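Local structure of peptide amidase (1M22) at residues A172-L177 against N197-L202; V191-I196 against G225-S230; R346-L351 against V372-T377. The protein probably hydrolyses amide bonds as an enzyme of the amidase signature family. All coordinates share one frame; numbering follows the deposited sequence.

Contact 1 (A172-L177 against N197-L202)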
ATOM      1  N   ALA A 172      -3.252  -9.572   5.149  1.00  6.03           N
ATOM      2  CA  ALA A 172      -2.653 -10.809   4.657  1.00  5.75           C
ATOM      3  C   ALA A 172      -1.177 -10.916   5.033  1.00  6.27           C
ATOM      4  O   ALA A 172      -0.708 -11.973   5.455  1.00  6.62           O
ATOM      5  CB  ALA A 172      -2.817 -10.903   3.151  1.00  6.94           C
ATOM      6  N   VAL A 173      -0.439  -9.825   4.882  1.00  6.61           N
ATOM      7  CA  VAL A 173       0.974  -9.846   5.224  1.00  7.52           C
ATOM      8  C   VAL A 173       1.164 -10.007   6.735  1.00  6.48           C
ATOM      9  O   VAL A 173       2.022 -10.768   7.186  1.00  6.54           O
ATOM     10  CB  VAL A 173       1.674  -8.560   4.727  1.00  9.64           C
ATOM     11  CG1 VAL A 173       3.090  -8.483   5.273  1.00 11.81           C
ATOM     12  CG2 VAL A 173       1.698  -8.553   3.202  1.00 10.52           C
ATOM     13  N   ALA A 174       0.352  -9.304   7.518  1.00  5.52           N
ATOM     14  CA  ALA A 174       0.449  -9.382   8.975  1.00  5.34           C
ATOM     15  C   ALA A 174       0.110 -10.770   9.505  1.00  5.05           C
ATOM     16  O   ALA A 174       0.670 -11.205  10.510  1.00  6.63           O
ATOM     17  CB  ALA A 174      -0.476  -8.352   9.610  1.00  6.67           C
ATOM     18  N   ALA A 175      -0.814 -11.447   8.828  1.00  5.82           N
ATOM     19  CA  ALA A 175      -1.268 -12.779   9.228  1.00  6.50           C
ATOM     20  C   ALA A 175      -0.507 -13.903   8.541  1.00  6.58           C
ATOM     21  O   ALA A 175      -0.876 -15.066   8.663  1.00  7.85           O
ATOM     22  CB  ALA A 175      -2.764 -12.917   8.945  1.00  7.50           C
ATOM     23  N   ASN A 176       0.555 -13.557   7.825  1.00  6.59           N
ATOM     24  CA  ASN A 176       1.364 -14.542   7.116  1.00  6.35           C
ATOM     25  C   ASN A 176       0.564 -15.408   6.136  1.00  6.73           C
ATOM     26  O   ASN A 176       0.750 -16.629   6.063  1.00  7.96           O
ATOM     27  CB  ASN A 176       2.133 -15.425   8.111  1.00  7.22           C
ATOM     28  CG  ASN A 176       3.280 -14.683   8.783  1.00  8.48           C
ATOM     29  OD1 ASN A 176       3.154 -14.202   9.912  1.00 12.17           O
ATOM     30  ND2 ASN A 176       4.401 -14.579   8.085  1.00  7.06           N
ATOM     31  N   LEU A 177      -0.314 -14.761   5.372  1.00  7.00           N
ATOM     32  CA  LEU A 177      -1.118 -15.447   4.366  1.00  7.40           C
ATOM     33  C   LEU A 177      -0.385 -15.464   3.023  1.00  6.78           C
ATOM     34  O   LEU A 177      -0.838 -16.085   2.066  1.00  7.79           O
ATOM     35  CB  LEU A 177      -2.474 -14.762   4.195  1.00  7.43           C
ATOM     36  CG  LEU A 177      -3.361 -14.649   5.436  1.00  7.45           C
ATOM     37  CD1 LEU A 177      -4.711 -14.085   5.026  1.00  9.11           C
ATOM     38  CD2 LEU A 177      -3.540 -16.011   6.093  1.00  9.00           C
ATOM     39  N   ASN A 197      -1.981  -2.478  10.913  1.00  5.66           N
ATOM     40  CA  ASN A 197      -1.826  -3.927  10.989  1.00  6.25           C
ATOM     41  C   ASN A 197      -0.393  -4.386  11.280  1.00  5.86           C
ATOM     42  O   ASN A 197      -0.039  -5.538  11.034  1.00  6.37           O
ATOM     43  CB  ASN A 197      -2.361  -4.569   9.704  1.00  5.10           C
ATOM     44  CG  ASN A 197      -3.861  -4.382   9.544  1.00  7.09           C
ATOM     45  OD1 ASN A 197      -4.656  -5.039  10.224  1.00  8.52           O
ATOM     46  ND2 ASN A 197      -4.258  -3.476   8.659  1.00  6.61           N
ATOM     47  N   GLY A 198       0.429  -3.473  11.793  1.00  5.11           N
ATOM     48  CA  GLY A 198       1.789  -3.816  12.179  1.00  5.70           C
ATOM     49  C   GLY A 198       2.772  -4.319  11.144  1.00  5.24           C
ATOM     50  O   GLY A 198       3.606  -5.179  11.447  1.00  6.26           O
ATOM     51  N   VAL A 199       2.702  -3.778   9.932  1.00  4.99           N
ATOM     52  CA  VAL A 199       3.617  -4.183   8.874  1.00  4.79           C
ATOM     53  C   VAL A 199       4.231  -2.969   8.194  1.00  5.20           C
ATOM     54  O   VAL A 199       3.871  -1.824   8.486  1.00  6.17           O
ATOM     55  CB  VAL A 199       2.915  -5.066   7.802  1.00  5.41           C
ATOM     56  CG1 VAL A 199       2.402  -6.348   8.442  1.00  6.85           C
ATOM     57  CG2 VAL A 199       1.776  -4.304   7.146  1.00  6.61           C
ATOM     58  N   VAL A 200       5.178  -3.235   7.302  1.00  5.03           N
ATOM     59  CA  VAL A 200       5.851  -2.185   6.554  1.00  5.14           C
ATOM     60  C   VAL A 200       5.046  -1.870   5.299  1.00  3.81           C
ATOM     61  O   VAL A 200       4.541  -2.773   4.623  1.00  5.85           O
ATOM     62  CB  VAL A 200       7.275  -2.632   6.134  1.00  5.60           C
ATOM     63  CG1 VAL A 200       7.910  -1.593   5.207  1.00  5.21           C
ATOM     64  CG2 VAL A 200       8.141  -2.850   7.369  1.00  6.36           C
ATOM     65  N   GLY A 201       4.917  -0.581   5.004  1.00  5.17           N
ATOM     66  CA  GLY A 201       4.213  -0.146   3.813  1.00  4.96           C
ATOM     67  C   GLY A 201       5.042   0.947   3.170  1.00  4.75           C
ATOM     68  O   GLY A 201       5.521   1.846   3.862  1.00  6.92           O
ATOM     69  N   LEU A 202       5.231   0.874   1.859  1.00  5.94           N
ATOM     70  CA  LEU A 202       6.014   1.884   1.157  1.00  5.90           C
ATOM     71  C   LEU A 202       5.244   2.434  -0.038  1.00  6.25           C
ATOM     72  O   LEU A 202       4.868   1.676  -0.934  1.00  6.17           O
ATOM     73  CB  LEU A 202       7.339   1.269   0.691  1.00  8.33           C
ATOM     74  CG  LEU A 202       8.456   2.179   0.174  1.00 11.31           C
ATOM     75  CD1 LEU A 202       9.739   1.367   0.103  1.00 13.58           C
ATOM     76  CD2 LEU A 202       8.108   2.752  -1.191  1.00 11.90           C
TER
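The last turn of helix 167-174 packs against the bend between helix 191-196 and strand 200-203, with A174 and V199 at the meeting point. V199 brings up one branch alone: CG1 lies 3.6 Å from A174 CA and also rests against the methyl of that alanine. With chi1 at -62° this branch is anti to the carbonyl carbon, which turns it toward the helix. One residue earlier, V173 presents its own CG1, 3.9 Å from V199 CG1, and the two valines cross at a slant. A174 CB is also pressed against N197 O, at 3.2 Å.

Each helix, 167-174 and 191-196, ends in a Schellman motif, and the two C-termini lie side by side here. In the first, L177 N reaches back to A172 O (2.8 Å) and N176 N to V173 O, with N176 at positive phi. In the second, G198 is the positive-phi residue, and V199 N bonds to A194 O. R487 ties the two ends together from outside, one guanidinium nitrogen on A174 O and the other on G198 O, while R229 NH1 donates to V173 O. All the touching residues are buried. N197 ND2 bonds to P193 O and P162 O, which helps to place the side chain alongside helix 167-174, against A170 and V171.

Contact 2 (V191-I196 against G225-S230)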
ATOM      1  N   VAL A 191       0.223   3.317   3.607  1.00  5.68           N
ATOM      2  CA  VAL A 191       0.830   3.499   4.919  1.00  6.53           C
ATOM      3  C   VAL A 191      -0.096   3.386   6.119  1.00  6.22           C
ATOM      4  O   VAL A 191       0.321   2.897   7.166  1.00  6.30           O
ATOM      5  CB  VAL A 191       1.634   4.831   4.999  1.00  6.46           C
ATOM      6  CG1 VAL A 191       2.770   4.799   3.986  1.00  8.24           C
ATOM      7  CG2 VAL A 191       0.728   6.027   4.753  1.00  9.19           C
ATOM      8  N   CYS A 192      -1.347   3.808   5.978  1.00  6.28           N
ATOM      9  CA  CYS A 192      -2.260   3.719   7.112  1.00  8.70           C
ATOM     10  C   CYS A 192      -2.601   2.269   7.456  1.00  6.14           C
ATOM     11  O   CYS A 192      -2.433   1.851   8.603  1.00  6.57           O
ATOM     12  CB  CYS A 192      -3.536   4.517   6.847  1.00  8.10           C
ATOM     13  SG  CYS A 192      -4.298   5.127   8.361  1.00 22.03           S
ATOM     14  N   PRO A 193      -3.089   1.481   6.479  1.00  5.54           N
ATOM     15  CA  PRO A 193      -3.393   0.097   6.859  1.00  6.01           C
ATOM     16  C   PRO A 193      -2.132  -0.684   7.226  1.00  6.27           C
ATOM     17  O   PRO A 193      -2.180  -1.611   8.027  1.00  6.12           O
ATOM     18  CB  PRO A 193      -4.130  -0.459   5.637  1.00  6.63           C
ATOM     19  CG  PRO A 193      -3.667   0.413   4.501  1.00  6.60           C
ATOM     20  CD  PRO A 193      -3.583   1.784   5.124  1.00  6.37           C
ATOM     21  N   ALA A 194      -0.992  -0.314   6.653  1.00  5.26           N
ATOM     22  CA  ALA A 194       0.234  -1.012   7.010  1.00  5.51           C
ATOM     23  C   ALA A 194       0.521  -0.772   8.497  1.00  6.03           C
ATOM     24  O   ALA A 194       0.777  -1.715   9.250  1.00  5.56           O
ATOM     25  CB  ALA A 194       1.396  -0.520   6.152  1.00  5.49           C
ATOM     26  N   ALA A 195       0.459   0.483   8.932  1.00  5.00           N
ATOM     27  CA  ALA A 195       0.720   0.806  10.331  1.00  6.03           C
ATOM     28  C   ALA A 195      -0.309   0.170  11.265  1.00  5.93           C
ATOM     29  O   ALA A 195       0.043  -0.380  12.312  1.00  6.26           O
ATOM     30  CB  ALA A 195       0.731   2.322  10.525  1.00  6.39           C
ATOM     31  N   ILE A 196      -1.578   0.257  10.877  1.00  6.02           N
ATOM     32  CA  ILE A 196      -2.690  -0.275  11.663  1.00  4.68           C
ATOM     33  C   ILE A 196      -2.593  -1.788  11.869  1.00  5.90           C
ATOM     34  O   ILE A 196      -3.053  -2.315  12.892  1.00  6.38           O
ATOM     35  CB  ILE A 196      -4.029   0.106  10.972  1.00  5.60           C
ATOM     36  CG1 ILE A 196      -4.304   1.601  11.178  1.00  7.51           C
ATOM     37  CG2 ILE A 196      -5.184  -0.757  11.492  1.00  6.31           C
ATOM     38  CD1 ILE A 196      -4.716   1.973  12.587  1.00  8.94           C
ATOM     39  N   GLY A 225       2.435   0.037  -4.385  1.00  5.44           N
ATOM     40  CA  GLY A 225       3.593  -0.025  -3.521  1.00  6.26           C
ATOM     41  C   GLY A 225       3.600  -1.322  -2.749  1.00  5.80           C
ATOM     42  O   GLY A 225       2.558  -1.961  -2.592  1.00  5.94           O
ATOM     43  N   PRO A 226       4.764  -1.738  -2.242  1.00  4.52           N
ATOM     44  CA  PRO A 226       4.871  -2.984  -1.484  1.00  6.35           C
ATOM     45  C   PRO A 226       4.397  -2.901  -0.042  1.00  5.04           C
ATOM     46  O   PRO A 226       4.450  -1.848   0.595  1.00  6.85           O
ATOM     47  CB  PRO A 226       6.358  -3.298  -1.566  1.00  8.34           C
ATOM     48  CG  PRO A 226       6.970  -1.935  -1.496  1.00  8.90           C
ATOM     49  CD  PRO A 226       6.087  -1.114  -2.424  1.00  6.88           C
ATOM     50  N   MET A 227       3.925  -4.036   0.452  1.00  6.42           N
ATOM     51  CA  MET A 227       3.485  -4.188   1.830  1.00  6.37           C
ATOM     52  C   MET A 227       4.141  -5.499   2.251  1.00  5.93           C
ATOM     53  O   MET A 227       4.014  -6.525   1.574  1.00  6.89           O
ATOM     54  CB  MET A 227       1.960  -4.215   1.886  1.00  8.59           C
ATOM     55  CG  MET A 227       1.393  -2.889   1.369  1.00  9.79           C
ATOM     56  SD  MET A 227      -0.395  -2.703   1.333  1.00 11.01           S
ATOM     57  CE  MET A 227      -0.732  -2.138   3.010  1.00 10.19           C
ATOM     58  N   ALA A 228       4.874  -5.446   3.356  1.00  5.10           N
ATOM     59  CA  ALA A 228       5.635  -6.591   3.823  1.00  5.57           C
ATOM     60  C   ALA A 228       5.872  -6.511   5.314  1.00  5.30           C
ATOM     61  O   ALA A 228       5.646  -5.478   5.933  1.00  6.11           O
ATOM     62  CB  ALA A 228       6.973  -6.628   3.092  1.00  6.77           C
ATOM     63  N   ARG A 229       6.350  -7.605   5.895  1.00  5.83           N
ATOM     64  CA  ARG A 229       6.607  -7.617   7.325  1.00  7.07           C
ATOM     65  C   ARG A 229       7.938  -6.962   7.668  1.00  7.96           C
ATOM     66  O   ARG A 229       8.165  -6.579   8.817  1.00  9.03           O
ATOM     67  CB  ARG A 229       6.576  -9.054   7.849  1.00  6.70           C
ATOM     68  CG  ARG A 229       5.188  -9.682   7.821  1.00  7.55           C
ATOM     69  CD  ARG A 229       5.248 -11.158   8.186  1.00  7.63           C
ATOM     70  NE  ARG A 229       6.037 -11.915   7.218  1.00  8.42           N
ATOM     71  CZ  ARG A 229       5.581 -12.342   6.044  1.00  8.28           C
ATOM     72  NH1 ARG A 229       4.326 -12.103   5.680  1.00  8.52           N
ATOM     73  NH2 ARG A 229       6.390 -12.996   5.222  1.00 10.21           N
ATOM     74  N   SER A 230       8.807  -6.817   6.671  1.00  6.40           N
ATOM     75  CA  SER A 230      10.121  -6.218   6.888  1.00  7.10           C
ATOM     76  C   SER A 230      10.502  -5.259   5.770  1.00  6.39           C
ATOM     77  O   SER A 230       9.990  -5.347   4.654  1.00  6.21           O
ATOM     78  CB  SER A 230      11.188  -7.309   6.974  1.00  8.52           C
ATOM     79  OG  SER A 230      11.389  -7.906   5.701  1.00  9.21           O
TER
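The flat group met here is the peptide joining P193 to A194, and the methyl CE of M227 lies over one of its faces. M227 CE sits above A194 N at 4.1 Å, too steeply inclined to lie in the direction of the N-H. The puckered pyrrolidine ring of P193 is touched at one corner: CE stands on one side of the ring, above and slightly beyond CG, with P193 CG to M227 CE at 4.2 Å. The third partner is the methyl of A194, whose CB is 4.1 Å from M227 CE. One terminal methyl does all the touching and rests across all three partners, which lie on one side of it.

M227 reaches that place by leaving the strand almost straight, with chi2 at 180°, and then bending at the sulfur, where chi3 of 86° swings CE round so that the side chain crosses the proline at about a right angle. The strand, 223-228, belongs to the large mixed sheet of the amidase signature fold, between strands 180-185 and 200-203, and helix 191-196 packs on it through this methionine. Helix 167-174 closes in as well, its A170 touching both P193 and M227.

The catalytic residues are close by. The P193 side chain is about 5 Å from that of S189, the nucleophile just ahead of this helix, and the M227 side chain is about 7 Å from that of K86. Past the strand, R229 NH1 donates to A178 O, and S230 caps helix 231-241 by accepting from D233 N through its OG, which is also bonded to D12.

Contact 3 (R346-L351 against V372-T377)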
ATOM      1  N   ARG A 346     -19.282   1.329 -18.939  1.00 17.82           N
ATOM      2  CA  ARG A 346     -18.647   2.249 -19.875  1.00 21.09           C
ATOM      3  C   ARG A 346     -18.498   3.664 -19.332  1.00 20.50           C
ATOM      4  O   ARG A 346     -17.736   4.465 -19.871  1.00 24.20           O
ATOM      5  CB  ARG A 346     -19.447   2.287 -21.181  1.00 24.93           C
ATOM      6  CG  ARG A 346     -19.590   0.932 -21.859  1.00 30.17           C
ATOM      7  CD  ARG A 346     -20.658   0.956 -22.945  1.00 33.81           C
ATOM      8  NE  ARG A 346     -20.358   1.904 -24.014  1.00 36.46           N
ATOM      9  CZ  ARG A 346     -19.307   1.816 -24.824  1.00 37.97           C
ATOM     10  NH1 ARG A 346     -18.444   0.818 -24.690  1.00 39.12           N
ATOM     11  NH2 ARG A 346     -19.121   2.725 -25.771  1.00 38.60           N
ATOM     12  N   SER A 347     -19.222   3.974 -18.263  1.00 16.19           N
ATOM     13  CA  SER A 347     -19.157   5.311 -17.691  1.00 15.50           C
ATOM     14  C   SER A 347     -19.406   5.299 -16.196  1.00 13.94           C
ATOM     15  O   SER A 347     -19.858   4.302 -15.632  1.00 14.23           O
ATOM     16  CB  SER A 347     -20.202   6.209 -18.349  1.00 14.40           C
ATOM     17  OG  SER A 347     -21.507   5.774 -18.009  1.00 15.33           O
ATOM     18  N   LEU A 348     -19.107   6.424 -15.560  1.00 12.86           N
ATOM     19  CA  LEU A 348     -19.329   6.562 -14.135  1.00 13.77           C
ATOM     20  C   LEU A 348     -20.840   6.541 -13.909  1.00 13.21           C
ATOM     21  O   LEU A 348     -21.320   6.028 -12.902  1.00 12.91           O
ATOM     22  CB  LEU A 348     -18.711   7.868 -13.635  1.00 14.23           C
ATOM     23  CG  LEU A 348     -18.827   8.199 -12.147  1.00 14.51           C
ATOM     24  CD1 LEU A 348     -18.495   6.983 -11.296  1.00 13.33           C
ATOM     25  CD2 LEU A 348     -17.888   9.353 -11.830  1.00 11.99           C
ATOM     26  N   ALA A 349     -21.589   7.087 -14.866  1.00 11.89           N
ATOM     27  CA  ALA A 349     -23.045   7.097 -14.769  1.00 13.05           C
ATOM     28  C   ALA A 349     -23.578   5.664 -14.721  1.00 12.50           C
ATOM     29  O   ALA A 349     -24.529   5.376 -13.993  1.00 14.13           O
ATOM     30  CB  ALA A 349     -23.647   7.846 -15.958  1.00 13.65           C
ATOM     31  N   ASP A 350     -22.966   4.765 -15.493  1.00 12.05           N
ATOM     32  CA  ASP A 350     -23.389   3.363 -15.503  1.00 12.95           C
ATOM     33  C   ASP A 350     -23.171   2.734 -14.133  1.00 11.07           C
ATOM     34  O   ASP A 350     -23.984   1.936 -13.672  1.00 13.29           O
ATOM     35  CB  ASP A 350     -22.605   2.539 -16.531  1.00 15.80           C
ATOM     36  CG  ASP A 350     -22.863   2.970 -17.958  1.00 19.05           C
ATOM     37  OD1 ASP A 350     -23.997   3.393 -18.262  1.00 19.80           O
ATOM     38  OD2 ASP A 350     -21.929   2.862 -18.782  1.00 20.94           O
ATOM     39  N   LEU A 351     -22.060   3.084 -13.489  1.00 11.39           N
ATOM     40  CA  LEU A 351     -21.753   2.543 -12.168  1.00 10.88           C
ATOM     41  C   LEU A 351     -22.764   3.045 -11.141  1.00 10.05           C
ATOM     42  O   LEU A 351     -23.265   2.274 -10.321  1.00 10.66           O
ATOM     43  CB  LEU A 351     -20.334   2.939 -11.745  1.00 10.91           C
ATOM     44  CG  LEU A 351     -19.918   2.567 -10.318  1.00  9.98           C
ATOM     45  CD1 LEU A 351     -20.046   1.067 -10.107  1.00 11.02           C
ATOM     46  CD2 LEU A 351     -18.487   3.027 -10.072  1.00 10.00           C
ATOM     47  N   VAL A 372     -21.271  10.281  -7.315  1.00  9.78           N
ATOM     48  CA  VAL A 372     -22.224  11.269  -7.797  1.00  9.43           C
ATOM     49  C   VAL A 372     -21.569  12.631  -8.002  1.00  9.12           C
ATOM     50  O   VAL A 372     -21.782  13.275  -9.027  1.00  9.38           O
ATOM     51  CB  VAL A 372     -23.412  11.395  -6.814  1.00  8.77           C
ATOM     52  CG1 VAL A 372     -24.313  12.563  -7.211  1.00 10.53           C
ATOM     53  CG2 VAL A 372     -24.212  10.094  -6.811  1.00 10.32           C
ATOM     54  N   GLU A 373     -20.769  13.072  -7.039  1.00  8.23           N
ATOM     55  CA  GLU A 373     -20.112  14.363  -7.180  1.00  9.04           C
ATOM     56  C   GLU A 373     -19.090  14.342  -8.314  1.00  9.02           C
ATOM     57  O   GLU A 373     -18.987  15.295  -9.084  1.00 10.27           O
ATOM     58  CB  GLU A 373     -19.436  14.780  -5.871  1.00 12.33           C
ATOM     59  CG  GLU A 373     -18.681  16.096  -5.986  1.00 17.53           C
ATOM     60  CD  GLU A 373     -18.453  16.778  -4.651  1.00 21.05           C
ATOM     61  OE1 GLU A 373     -18.211  16.072  -3.650  1.00 22.98           O
ATOM     62  OE2 GLU A 373     -18.502  18.027  -4.609  1.00 21.02           O
ATOM     63  N   ALA A 374     -18.339  13.250  -8.425  1.00  8.62           N
ATOM     64  CA  ALA A 374     -17.338  13.136  -9.478  1.00  9.07           C
ATOM     65  C   ALA A 374     -17.970  13.147 -10.871  1.00  9.09           C
ATOM     66  O   ALA A 374     -17.432  13.742 -11.803  1.00  9.65           O
ATOM     67  CB  ALA A 374     -16.520  11.860  -9.287  1.00  9.58           C
ATOM     68  N   ASP A 375     -19.122  12.500 -11.013  1.00  8.81           N
ATOM     69  CA  ASP A 375     -19.778  12.443 -12.314  1.00 11.12           C
ATOM     70  C   ASP A 375     -20.219  13.811 -12.824  1.00 11.60           C
ATOM     71  O   ASP A 375     -20.348  14.014 -14.033  1.00 13.29           O
ATOM     72  CB  ASP A 375     -20.984  11.504 -12.259  1.00 12.00           C
ATOM     73  CG  ASP A 375     -21.498  11.144 -13.637  1.00 15.04           C
ATOM     74  OD1 ASP A 375     -20.677  10.715 -14.474  1.00 16.30           O
ATOM     75  OD2 ASP A 375     -22.716  11.285 -13.883  1.00 18.92           O
ATOM     76  N   ALA A 376     -20.428  14.749 -11.906  1.00 10.83           N
ATOM     77  CA  ALA A 376     -20.869  16.091 -12.270  1.00 13.15           C
ATOM     78  C   ALA A 376     -19.735  17.055 -12.610  1.00 15.11           C
ATOM     79  O   ALA A 376     -19.989  18.210 -12.946  1.00 18.16           O
ATOM     80  CB  ALA A 376     -21.726  16.674 -11.148  1.00 12.96           C
ATOM     81  N   THR A 377     -18.488  16.597 -12.521  1.00 13.28           N
ATOM     82  CA  THR A 377     -17.364  17.471 -12.846  1.00 13.96           C
ATOM     83  C   THR A 377     -17.306  17.698 -14.355  1.00 16.58           C
ATOM     84  O   THR A 377     -17.583  16.793 -15.141  1.00 18.09           O
ATOM     85  CB  THR A 377     -16.018  16.893 -12.341  1.00 12.75           C
ATOM     86  OG1 THR A 377     -15.796  15.593 -12.904  1.00 12.22           O
ATOM     87  CG2 THR A 377     -16.025  16.799 -10.824  1.00 13.54           C
TER
HETATM   88  O   HOH W   1     -20.583   9.307 -16.654  1.00 15.26           O
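Apolar packing comes first, and L348 supplies it. Its CD2 branch reaches the methyl of A374 at 3.8 Å and lies against the backbone of the next residue, with L348 CD2 to D375 N at 3.5 Å. The leucine and D375 run past each other in opposite directions, so that the carboxylate of D375 ends up back at the root of the leucine: D375 OD1 is 3.6 Å from L348 CB. D375 gets there because its CG is anti to the backbone N (chi1 -166°), which sends the carboxylate across to the other helix. A349 touches more loosely, with its CB near OD2.

The polar link across the contact runs through water. Water 1 accepts from A349 N at 3.0 Å and donates to D375 OD1 at 2.6 Å, bridging the first turn of helix 348-357 to the acid.

Other polar groups fix each segment separately. S347 is the N-cap of helix 348-357, and its OG accepts from D350 N at 3.1 Å. D350 in turn takes R346 N with the anti lone pair of OD2. At the other segment, T377 folds back so that its OG1 donates to A374 O in the carbonyl plane (2.7 Å), sharing that oxygen with T377 N. Helix 319-340 backs both pieces: E335 accepts from L348 N, and K331 donates to D375 O.

The first amides of helix 348-357 are therefore met one by one, L348 N by E335, A349 N by the water and D350 N by S347. The N-H relayed through water probably favours a charged D375, whereas the C-terminal end of its own helix and the nearby acids D350 and E335 would oppose this, so the net effect is uncertain.

Contacts 1 and 2 are neighbours, their centres 6 Å apart, and their segments alternate along the chain: 172-177, 191-196, 197-202, 225-230. Helix 191-196 turns through 197-199 into strand 200-203, which pairs antiparallel with strand 223-228 in the large mixed sheet; V200 N to A228 O, 2.7 Å, is probably one of the bonds between them. Both contacts lie in the region of this sheet near the active site, contact 2 the closer of the two. Contact 3 opens only after both have closed. Its centre lies 34 Å from that of contact 1 and 31 Å from that of contact 2, among peripheral helices away from the annotated sites.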